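Local coordinates for dihydroneopterin triphosphate diphosphatase (Escherichia coli, PDB 2O5W), which probably hydrolyses dihydroneopterin triphosphate to the monophosphate and pyrophosphate for folate biosynthesis, and also acts on nucleoside triphosphates such as dATP, at residues Val5-Val10 with Thr40-Glu45; Phe35-Thr40 with Lys58-Ile63. All blocks are in the same frame, centred on the assembly; numbering follows the deposited sequence.

Contact 1: residues Val5-Val10 with Thr40-Glu45. With NA (sodium ion), chain H; PPV (pyrophosphate), chain I.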
ATOM      1  N   VAL A   5     -11.759   3.581  16.285  1.00 51.38           N
ATOM      2  CA  VAL A   5     -12.215   2.200  16.091  1.00 50.10           C
ATOM      3  C   VAL A   5     -11.154   1.395  15.370  1.00 49.06           C
ATOM      4  O   VAL A   5     -10.385   1.940  14.579  1.00 49.18           O
ATOM      5  CB  VAL A   5     -13.544   2.112  15.331  1.00 50.23           C
ATOM      6  CG1 VAL A   5     -14.714   2.085  16.320  1.00 50.39           C
ATOM      7  CG2 VAL A   5     -13.669   3.255  14.322  1.00 50.34           C
ATOM      8  N   TYR A   6     -11.120   0.098  15.651  1.00 47.66           N
ATOM      9  CA  TYR A   6      -9.976  -0.732  15.292  1.00 46.16           C
ATOM     10  C   TYR A   6      -9.811  -0.969  13.807  1.00 44.89           C
ATOM     11  O   TYR A   6     -10.797  -1.095  13.076  1.00 44.84           O
ATOM     12  CB  TYR A   6     -10.059  -2.069  16.012  1.00 46.30           C
ATOM     13  CG  TYR A   6      -9.971  -1.939  17.505  1.00 46.48           C
ATOM     14  CD1 TYR A   6      -8.802  -1.484  18.119  1.00 46.89           C
ATOM     15  CD2 TYR A   6     -11.053  -2.272  18.309  1.00 46.68           C
ATOM     16  CE1 TYR A   6      -8.719  -1.365  19.497  1.00 47.02           C
ATOM     17  CE2 TYR A   6     -10.980  -2.160  19.683  1.00 46.91           C
ATOM     18  CZ  TYR A   6      -9.814  -1.709  20.270  1.00 46.99           C
ATOM     19  OH  TYR A   6      -9.753  -1.607  21.634  1.00 47.83           O
ATOM     20  N   LYS A   7      -8.557  -1.027  13.369  1.00 43.12           N
ATOM     21  CA  LYS A   7      -8.252  -1.500  12.025  1.00 41.52           C
ATOM     22  C   LYS A   7      -8.598  -2.983  11.943  1.00 39.99           C
ATOM     23  O   LYS A   7      -8.309  -3.744  12.868  1.00 39.51           O
ATOM     24  CB  LYS A   7      -6.770  -1.314  11.693  1.00 41.68           C
ATOM     25  CG  LYS A   7      -6.286   0.108  11.612  1.00 41.78           C
ATOM     26  CD  LYS A   7      -4.815   0.105  11.275  1.00 43.25           C
ATOM     27  CE  LYS A   7      -4.166   1.442  11.564  1.00 44.67           C
ATOM     28  NZ  LYS A   7      -2.680   1.310  11.557  1.00 45.31           N
ATOM     29  N   ARG A   8      -9.230  -3.377  10.842  1.00 38.33           N
ATOM     30  CA  ARG A   8      -9.515  -4.781  10.583  1.00 36.95           C
ATOM     31  C   ARG A   8      -8.241  -5.421  10.063  1.00 35.29           C
ATOM     32  O   ARG A   8      -7.533  -4.810   9.261  1.00 35.11           O
ATOM     33  CB  ARG A   8     -10.631  -4.939   9.557  1.00 37.34           C
ATOM     34  CG  ARG A   8     -11.619  -3.786   9.512  1.00 38.94           C
ATOM     35  CD  ARG A   8     -12.714  -4.033   8.486  1.00 41.82           C
ATOM     36  NE  ARG A   8     -13.985  -4.382   9.113  1.00 44.60           N
ATOM     37  CZ  ARG A   8     -14.289  -5.586   9.593  1.00 46.61           C
ATOM     38  NH1 ARG A   8     -13.411  -6.585   9.529  1.00 47.00           N
ATOM     39  NH2 ARG A   8     -15.483  -5.792  10.143  1.00 47.56           N
ATOM     40  N   PRO A   9      -7.924  -6.637  10.545  1.00 33.71           N
ATOM     41  CA  PRO A   9      -6.731  -7.400  10.146  1.00 32.51           C
ATOM     42  C   PRO A   9      -6.749  -7.943   8.706  1.00 31.28           C
ATOM     43  O   PRO A   9      -5.858  -8.695   8.320  1.00 31.29           O
ATOM     44  CB  PRO A   9      -6.699  -8.548  11.159  1.00 32.32           C
ATOM     45  CG  PRO A   9      -8.097  -8.710  11.571  1.00 33.06           C
ATOM     46  CD  PRO A   9      -8.704  -7.349  11.568  1.00 33.45           C
ATOM     47  N   VAL A  10      -7.751  -7.564   7.922  1.00 29.92           N
ATOM     48  CA  VAL A  10      -7.779  -7.908   6.509  1.00 28.47           C
ATOM     49  C   VAL A  10      -7.557  -6.634   5.714  1.00 27.53           C
ATOM     50  O   VAL A  10      -8.333  -5.696   5.819  1.00 26.90           O
ATOM     51  CB  VAL A  10      -9.105  -8.580   6.091  1.00 28.41           C
ATOM     52  CG1 VAL A  10      -8.993  -9.109   4.683  1.00 28.18           C
ATOM     53  CG2 VAL A  10      -9.460  -9.712   7.044  1.00 28.13           C
ATOM     54  N   THR A  40      -1.453   1.045   1.464  1.00 21.74           N
ATOM     55  CA  THR A  40      -2.153  -0.004   2.210  1.00 21.98           C
ATOM     56  C   THR A  40      -3.422   0.524   2.866  1.00 22.30           C
ATOM     57  O   THR A  40      -3.602   1.725   3.019  1.00 22.53           O
ATOM     58  CB  THR A  40      -1.276  -0.620   3.328  1.00 21.65           C
ATOM     59  OG1 THR A  40      -0.952   0.385   4.286  1.00 21.57           O
ATOM     60  CG2 THR A  40       0.001  -1.197   2.775  1.00 21.30           C
ATOM     61  N   GLY A  41      -4.290  -0.388   3.279  1.00 22.84           N
ATOM     62  CA  GLY A  41      -5.504  -0.025   3.993  1.00 23.34           C
ATOM     63  C   GLY A  41      -6.357  -1.244   4.266  1.00 24.03           C
ATOM     64  O   GLY A  41      -6.310  -2.222   3.530  1.00 24.00           O
ATOM     65  N   SER A  42      -7.132  -1.188   5.339  1.00 24.88           N
ATOM     66  CA  SER A  42      -8.090  -2.234   5.633  1.00 25.71           C
ATOM     67  C   SER A  42      -9.183  -2.299   4.575  1.00 26.45           C
ATOM     68  O   SER A  42      -9.531  -1.298   3.923  1.00 26.07           O
ATOM     69  CB  SER A  42      -8.720  -2.017   6.999  1.00 25.45           C
ATOM     70  OG  SER A  42      -7.715  -1.839   7.979  1.00 27.60           O
ATOM     71  N   VAL A  43      -9.693  -3.512   4.411  1.00 27.43           N
ATOM     72  CA  VAL A  43     -10.839  -3.798   3.594  1.00 28.27           C
ATOM     73  C   VAL A  43     -12.040  -3.585   4.498  1.00 29.51           C
ATOM     74  O   VAL A  43     -12.266  -4.357   5.427  1.00 29.77           O
ATOM     75  CB  VAL A  43     -10.755  -5.239   3.092  1.00 27.95           C
ATOM     76  CG1 VAL A  43     -12.013  -5.643   2.361  1.00 27.82           C
ATOM     77  CG2 VAL A  43      -9.535  -5.394   2.202  1.00 27.40           C
ATOM     78  N   GLU A  44     -12.787  -2.514   4.243  1.00 31.05           N
ATOM     79  CA  GLU A  44     -13.934  -2.151   5.080  1.00 32.43           C
ATOM     80  C   GLU A  44     -15.065  -3.178   5.040  1.00 32.89           C
ATOM     81  O   GLU A  44     -15.159  -3.979   4.103  1.00 32.90           O
ATOM     82  CB  GLU A  44     -14.468  -0.751   4.718  1.00 32.73           C
ATOM     83  CG  GLU A  44     -13.709   0.409   5.382  1.00 34.81           C
ATOM     84  CD  GLU A  44     -13.441   0.162   6.870  1.00 38.24           C
ATOM     85  OE1 GLU A  44     -14.279  -0.515   7.515  1.00 40.03           O
ATOM     86  OE2 GLU A  44     -12.397   0.633   7.392  1.00 38.77           O
ATOM     87  N   GLU A  45     -15.901  -3.158   6.078  1.00 33.47           N
ATOM     88  CA  GLU A  45     -17.132  -3.943   6.121  1.00 33.95           C
ATOM     89  C   GLU A  45     -18.050  -3.487   4.993  1.00 33.94           C
ATOM     90  O   GLU A  45     -18.295  -2.294   4.833  1.00 34.15           O
ATOM     91  CB  GLU A  45     -17.827  -3.731   7.468  1.00 34.30           C
ATOM     92  CG  GLU A  45     -19.151  -4.461   7.637  1.00 35.33           C
ATOM     93  CD  GLU A  45     -18.993  -5.828   8.296  1.00 37.15           C
ATOM     94  OE1 GLU A  45     -18.116  -5.979   9.192  1.00 36.95           O
ATOM     95  OE2 GLU A  45     -19.766  -6.745   7.920  1.00 37.15           O
TER
HETATM   96 NA    NA H 171      -4.166   3.547   4.829  1.00 44.77          NA
HETATM   97  O11 PPV I 163      -5.234   4.137   7.654  1.00 79.10           O
HETATM   98  P1  PPV I 163      -5.492   2.647   7.344  1.00 79.48           P
HETATM   99  O21 PPV I 163      -5.596   1.884   8.649  1.00 79.68           O
HETATM  100  O31 PPV I 163      -6.806   2.499   6.579  1.00 79.11           O
HETATM  101  OPP PPV I 163      -4.270   2.034   6.477  1.00 78.47           O
HETATM  102  P2  PPV I 163      -2.847   1.707   7.174  1.00 77.19           P
HETATM  103  O12 PPV I 163      -2.657   2.638   8.350  1.00 77.36           O
HETATM  104  O22 PPV I 163      -1.703   1.958   6.177  1.00 77.33           O
HETATM  105  O32 PPV I 163      -2.816   0.264   7.622  1.00 77.03           O

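Contact 2: residues Phe35-Thr40 with Lys58-Ile63. With NA (sodium ion), chain H; PPV (pyrophosphate), chain I.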
ATOM      1  N   PHE A  35       9.200   3.962   8.430  1.00 20.95           N
ATOM      2  CA  PHE A  35       8.482   2.972   7.647  1.00 20.18           C
ATOM      3  C   PHE A  35       8.040   3.628   6.341  1.00 20.33           C
ATOM      4  O   PHE A  35       7.178   4.508   6.336  1.00 20.48           O
ATOM      5  CB  PHE A  35       7.269   2.509   8.460  1.00 19.73           C
ATOM      6  CG  PHE A  35       6.627   1.240   7.978  1.00 18.47           C
ATOM      7  CD1 PHE A  35       6.862   0.734   6.701  1.00 17.68           C
ATOM      8  CD2 PHE A  35       5.739   0.564   8.805  1.00 16.58           C
ATOM      9  CE1 PHE A  35       6.243  -0.436   6.279  1.00 16.60           C
ATOM     10  CE2 PHE A  35       5.111  -0.589   8.386  1.00 15.62           C
ATOM     11  CZ  PHE A  35       5.367  -1.091   7.117  1.00 16.03           C
ATOM     12  N   TRP A  36       8.664   3.214   5.243  1.00 20.26           N
ATOM     13  CA  TRP A  36       8.272   3.634   3.907  1.00 20.14           C
ATOM     14  C   TRP A  36       7.581   2.465   3.216  1.00 20.23           C
ATOM     15  O   TRP A  36       8.055   1.338   3.315  1.00 19.97           O
ATOM     16  CB  TRP A  36       9.500   4.052   3.097  1.00 20.39           C
ATOM     17  CG  TRP A  36      10.107   5.326   3.540  1.00 19.03           C
ATOM     18  CD1 TRP A  36      10.924   5.507   4.603  1.00 17.80           C
ATOM     19  CD2 TRP A  36       9.943   6.611   2.928  1.00 18.83           C
ATOM     20  NE1 TRP A  36      11.276   6.829   4.709  1.00 18.36           N
ATOM     21  CE2 TRP A  36      10.692   7.530   3.686  1.00 18.32           C
ATOM     22  CE3 TRP A  36       9.231   7.077   1.811  1.00 18.83           C
ATOM     23  CZ2 TRP A  36      10.763   8.895   3.364  1.00 18.34           C
ATOM     24  CZ3 TRP A  36       9.300   8.438   1.489  1.00 18.12           C
ATOM     25  CH2 TRP A  36      10.060   9.327   2.265  1.00 18.08           C
ATOM     26  N   GLN A  37       6.486   2.748   2.505  1.00 20.39           N
ATOM     27  CA  GLN A  37       5.580   1.723   1.982  1.00 20.83           C
ATOM     28  C   GLN A  37       4.822   2.180   0.743  1.00 21.02           C
ATOM     29  O   GLN A  37       4.805   3.365   0.402  1.00 21.43           O
ATOM     30  CB  GLN A  37       4.541   1.348   3.045  1.00 21.09           C
ATOM     31  CG  GLN A  37       3.610   2.510   3.442  1.00 22.23           C
ATOM     32  CD  GLN A  37       2.327   2.092   4.181  1.00 23.31           C
ATOM     33  OE1 GLN A  37       1.399   2.897   4.314  1.00 23.13           O
ATOM     34  NE2 GLN A  37       2.275   0.849   4.664  1.00 22.69           N
ATOM     35  N   SER A  38       4.171   1.226   0.091  1.00 20.94           N
ATOM     36  CA  SER A  38       3.203   1.507  -0.951  1.00 20.68           C
ATOM     37  C   SER A  38       1.864   1.785  -0.256  1.00 21.14           C
ATOM     38  O   SER A  38       1.812   1.866   0.977  1.00 21.34           O
ATOM     39  CB  SER A  38       3.073   0.299  -1.875  1.00 20.59           C
ATOM     40  OG  SER A  38       4.331  -0.215  -2.263  1.00 19.22           O
ATOM     41  N   VAL A  39       0.787   1.907  -1.035  1.00 21.12           N
ATOM     42  CA  VAL A  39      -0.548   2.164  -0.492  1.00 21.26           C
ATOM     43  C   VAL A  39      -1.132   0.921   0.176  1.00 21.56           C
ATOM     44  O   VAL A  39      -1.287  -0.123  -0.464  1.00 21.66           O
ATOM     45  CB  VAL A  39      -1.523   2.676  -1.595  1.00 21.57           C
ATOM     46  CG1 VAL A  39      -2.986   2.544  -1.163  1.00 20.93           C
ATOM     47  CG2 VAL A  39      -1.196   4.123  -1.988  1.00 21.33           C
ATOM     48  N   THR A  40      -1.453   1.045   1.464  1.00 21.74           N
ATOM     49  CA  THR A  40      -2.153  -0.004   2.210  1.00 21.98           C
ATOM     50  C   THR A  40      -3.422   0.524   2.866  1.00 22.30           C
ATOM     51  O   THR A  40      -3.602   1.725   3.019  1.00 22.53           O
ATOM     52  CB  THR A  40      -1.276  -0.620   3.328  1.00 21.65           C
ATOM     53  OG1 THR A  40      -0.952   0.385   4.286  1.00 21.57           O
ATOM     54  CG2 THR A  40       0.001  -1.197   2.775  1.00 21.30           C
ATOM     55  N   LYS A  58      -7.384   6.524  -4.002  1.00 35.79           N
ATOM     56  CA  LYS A  58      -8.016   7.841  -4.071  1.00 36.28           C
ATOM     57  C   LYS A  58      -7.744   8.670  -2.808  1.00 36.50           C
ATOM     58  O   LYS A  58      -7.381   9.847  -2.902  1.00 36.59           O
ATOM     59  CB  LYS A  58      -9.525   7.713  -4.330  1.00 36.33           C
ATOM     60  CG  LYS A  58     -10.286   9.033  -4.274  1.00 36.92           C
ATOM     61  CD  LYS A  58     -11.672   8.938  -4.906  1.00 37.32           C
ATOM     62  CE  LYS A  58     -12.213  10.330  -5.248  1.00 36.97           C
ATOM     63  NZ  LYS A  58     -13.179  10.262  -6.382  1.00 36.68           N
ATOM     64  N   GLU A  59      -7.911   8.052  -1.640  1.00 36.69           N
ATOM     65  CA  GLU A  59      -7.683   8.735  -0.364  1.00 37.15           C
ATOM     66  C   GLU A  59      -6.218   9.063  -0.133  1.00 37.29           C
ATOM     67  O   GLU A  59      -5.877  10.207   0.127  1.00 37.67           O
ATOM     68  CB  GLU A  59      -8.160   7.884   0.808  1.00 37.34           C
ATOM     69  CG  GLU A  59      -9.664   7.740   0.952  1.00 38.15           C
ATOM     70  CD  GLU A  59     -10.026   6.770   2.058  1.00 38.16           C
ATOM     71  OE1 GLU A  59      -9.116   6.383   2.827  1.00 38.24           O
ATOM     72  OE2 GLU A  59     -11.213   6.393   2.153  1.00 37.90           O
ATOM     73  N   GLU A  60      -5.356   8.055  -0.220  1.00 37.45           N
ATOM     74  CA  GLU A  60      -3.966   8.197   0.196  1.00 37.54           C
ATOM     75  C   GLU A  60      -3.114   9.038  -0.745  1.00 37.25           C
ATOM     76  O   GLU A  60      -2.237   9.773  -0.289  1.00 37.37           O
ATOM     77  CB  GLU A  60      -3.316   6.828   0.387  1.00 37.83           C
ATOM     78  CG  GLU A  60      -3.591   6.179   1.729  1.00 39.30           C
ATOM     79  CD  GLU A  60      -2.622   5.044   2.036  1.00 41.19           C
ATOM     80  OE1 GLU A  60      -1.865   4.639   1.133  1.00 41.51           O
ATOM     81  OE2 GLU A  60      -2.611   4.553   3.185  1.00 42.54           O
ATOM     82  N   VAL A  61      -3.356   8.921  -2.048  1.00 36.82           N
ATOM     83  CA  VAL A  61      -2.499   9.579  -3.034  1.00 36.45           C
ATOM     84  C   VAL A  61      -3.253  10.376  -4.101  1.00 36.29           C
ATOM     85  O   VAL A  61      -2.663  10.785  -5.105  1.00 36.08           O
ATOM     86  CB  VAL A  61      -1.493   8.590  -3.692  1.00 36.26           C
ATOM     87  CG1 VAL A  61      -0.501   8.089  -2.678  1.00 36.17           C
ATOM     88  CG2 VAL A  61      -2.203   7.423  -4.342  1.00 36.54           C
ATOM     89  N   THR A  62      -4.546  10.606  -3.867  1.00 36.31           N
ATOM     90  CA  THR A  62      -5.412  11.384  -4.782  1.00 36.33           C
ATOM     91  C   THR A  62      -5.234  11.027  -6.267  1.00 36.50           C
ATOM     92  O   THR A  62      -4.688  11.809  -7.050  1.00 36.74           O
ATOM     93  CB  THR A  62      -5.230  12.907  -4.591  1.00 35.98           C
ATOM     94  OG1 THR A  62      -5.008  13.195  -3.207  1.00 35.98           O
ATOM     95  CG2 THR A  62      -6.466  13.647  -5.068  1.00 36.19           C
ATOM     96  N   ILE A  63      -5.677   9.830  -6.634  1.00 36.61           N
ATOM     97  CA  ILE A  63      -5.645   9.362  -8.012  1.00 36.83           C
ATOM     98  C   ILE A  63      -6.912   8.554  -8.217  1.00 37.18           C
ATOM     99  O   ILE A  63      -7.130   7.552  -7.546  1.00 37.18           O
ATOM    100  CB  ILE A  63      -4.406   8.475  -8.316  1.00 36.71           C
ATOM    101  CG1 ILE A  63      -3.104   9.282  -8.232  1.00 36.32           C
ATOM    102  CG2 ILE A  63      -4.528   7.837  -9.706  1.00 37.17           C
ATOM    103  CD1 ILE A  63      -1.859   8.435  -7.973  1.00 35.08           C
TER
HETATM  104 NA    NA H 171      -4.166   3.547   4.829  1.00 44.77          NA
HETATM  105  O11 PPV I 163      -5.234   4.137   7.654  1.00 79.10           O
HETATM  106  P1  PPV I 163      -5.492   2.647   7.344  1.00 79.48           P
HETATM  107  O21 PPV I 163      -5.596   1.884   8.649  1.00 79.68           O
HETATM  108  O31 PPV I 163      -6.806   2.499   6.579  1.00 79.11           O
HETATM  109  OPP PPV I 163      -4.270   2.034   6.477  1.00 78.47           O
HETATM  110  P2  PPV I 163      -2.847   1.707   7.174  1.00 77.19           P
HETATM  111  O12 PPV I 163      -2.657   2.638   8.350  1.00 77.36           O
HETATM  112  O22 PPV I 163      -1.703   1.958   6.177  1.00 77.33           O
HETATM  113  O32 PPV I 163      -2.816   0.264   7.622  1.00 77.03           O

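Contact 1: residues Val5-Val10 with Thr40-Glu45
Arg8 meets Ser42 through its backbone and Glu45 through its side chain. The Ser42 hydroxyl OG donates to Arg8 O over 3.2 Å, lying in the carbonyl plane on a lone pair; chi1 of -52° sets OG beside its own backbone N, facing that carbonyl. One residue on, Val43 N gives Val10 O an almost straight bond of 2.9 Å (177° at the hydrogen), and Ser42 CA adds a CA-H...O contact to the same oxygen. Together with the backbone pairing of Gly41 and Ile12, this extends the antiparallel neighbours 10-18 and 36-42 of the Nudix sheet to the first residues of the Nudix box. Within that box, Arg55 NH2 bonds to Ser42 O, and Glu44 N bonds to Glu47 OE2. The aliphatic part of the Arg8 chain runs past Val43 O and then bends at chi3, sending NH2 to Glu45 OE1 in a 2.8 Å salt bridge. The guanidinium and the Glu45 carboxylate are turned 63° against each other. With an alanine here the Glu45 carboxylate would probably be left without this mate, and Val43 O would lose the chain that runs past it. Deeper in, Lys7 stretches its methylenes beside pyrophosphate O21, and NZ reaches O12 only weakly, at 3.5 Å. Thr40 OG1 donates to O22 of the same pyrophosphate over 2.6 Å.

Contact 2: residues Phe35-Thr40 with Lys58-Ile63
Val39 and Glu60 bring the backbones of a strand and a helix closest, their CA atoms 7.0 Å apart. Segment 35-40 belongs to the interrupted strand 36-42; segment 58-63 carries the end of helix 49-61 and the turn that follows, where Thr62 takes a positive phi (45°). The side chains of Val39 and Glu60 both set out toward the other segment. Extended beyond CG (chi2 -163°), the Glu60 chain runs past Val39 in the opposite direction and carries its carboxylate to the sodium ion. OE1 lies against the Val39 methyls, while OE2 binds the ion at 2.5 Å. The same ion takes Thr40 O at 2.6 Å and the bridging OPP of the pyrophosphate at 2.2 Å, which accounts for two acceptors, Thr40 O and Glu60 OE2, lying only 3.0 Å apart. Further from the ion, Val61 CG1 packs on Val39 CG2 at 4.1 Å. Gln37 NE2 adds a weak bond to Thr40 OG1, and Gln37 OE1 accepts from His118. Strand carbonyl and helix glutamate thus share a cation in the manner of the Nudix metal site, where Glu60 probably binds magnesium together with Glu56 and Glu117.

The two contacts lie about 15 Å apart, centre to centre, and both use strand 36-42, which passes between its antiparallel neighbours 10-18 and 23-28 in the mixed sheet. Along the chain the order is 5-10, 35-40, 40-45, 58-63, so the pairings cross, with Thr40 common to both. Contact 1 is at the surface, where the run-up to strand 10-18 meets the exit of strand 36-42; contact 2 is buried, where the strand faces helix 49-61. Sodium and pyrophosphate sit between them, so that residues from the N-terminal loop, the strand and the Nudix helix converge on one phosphate- and metal-binding site.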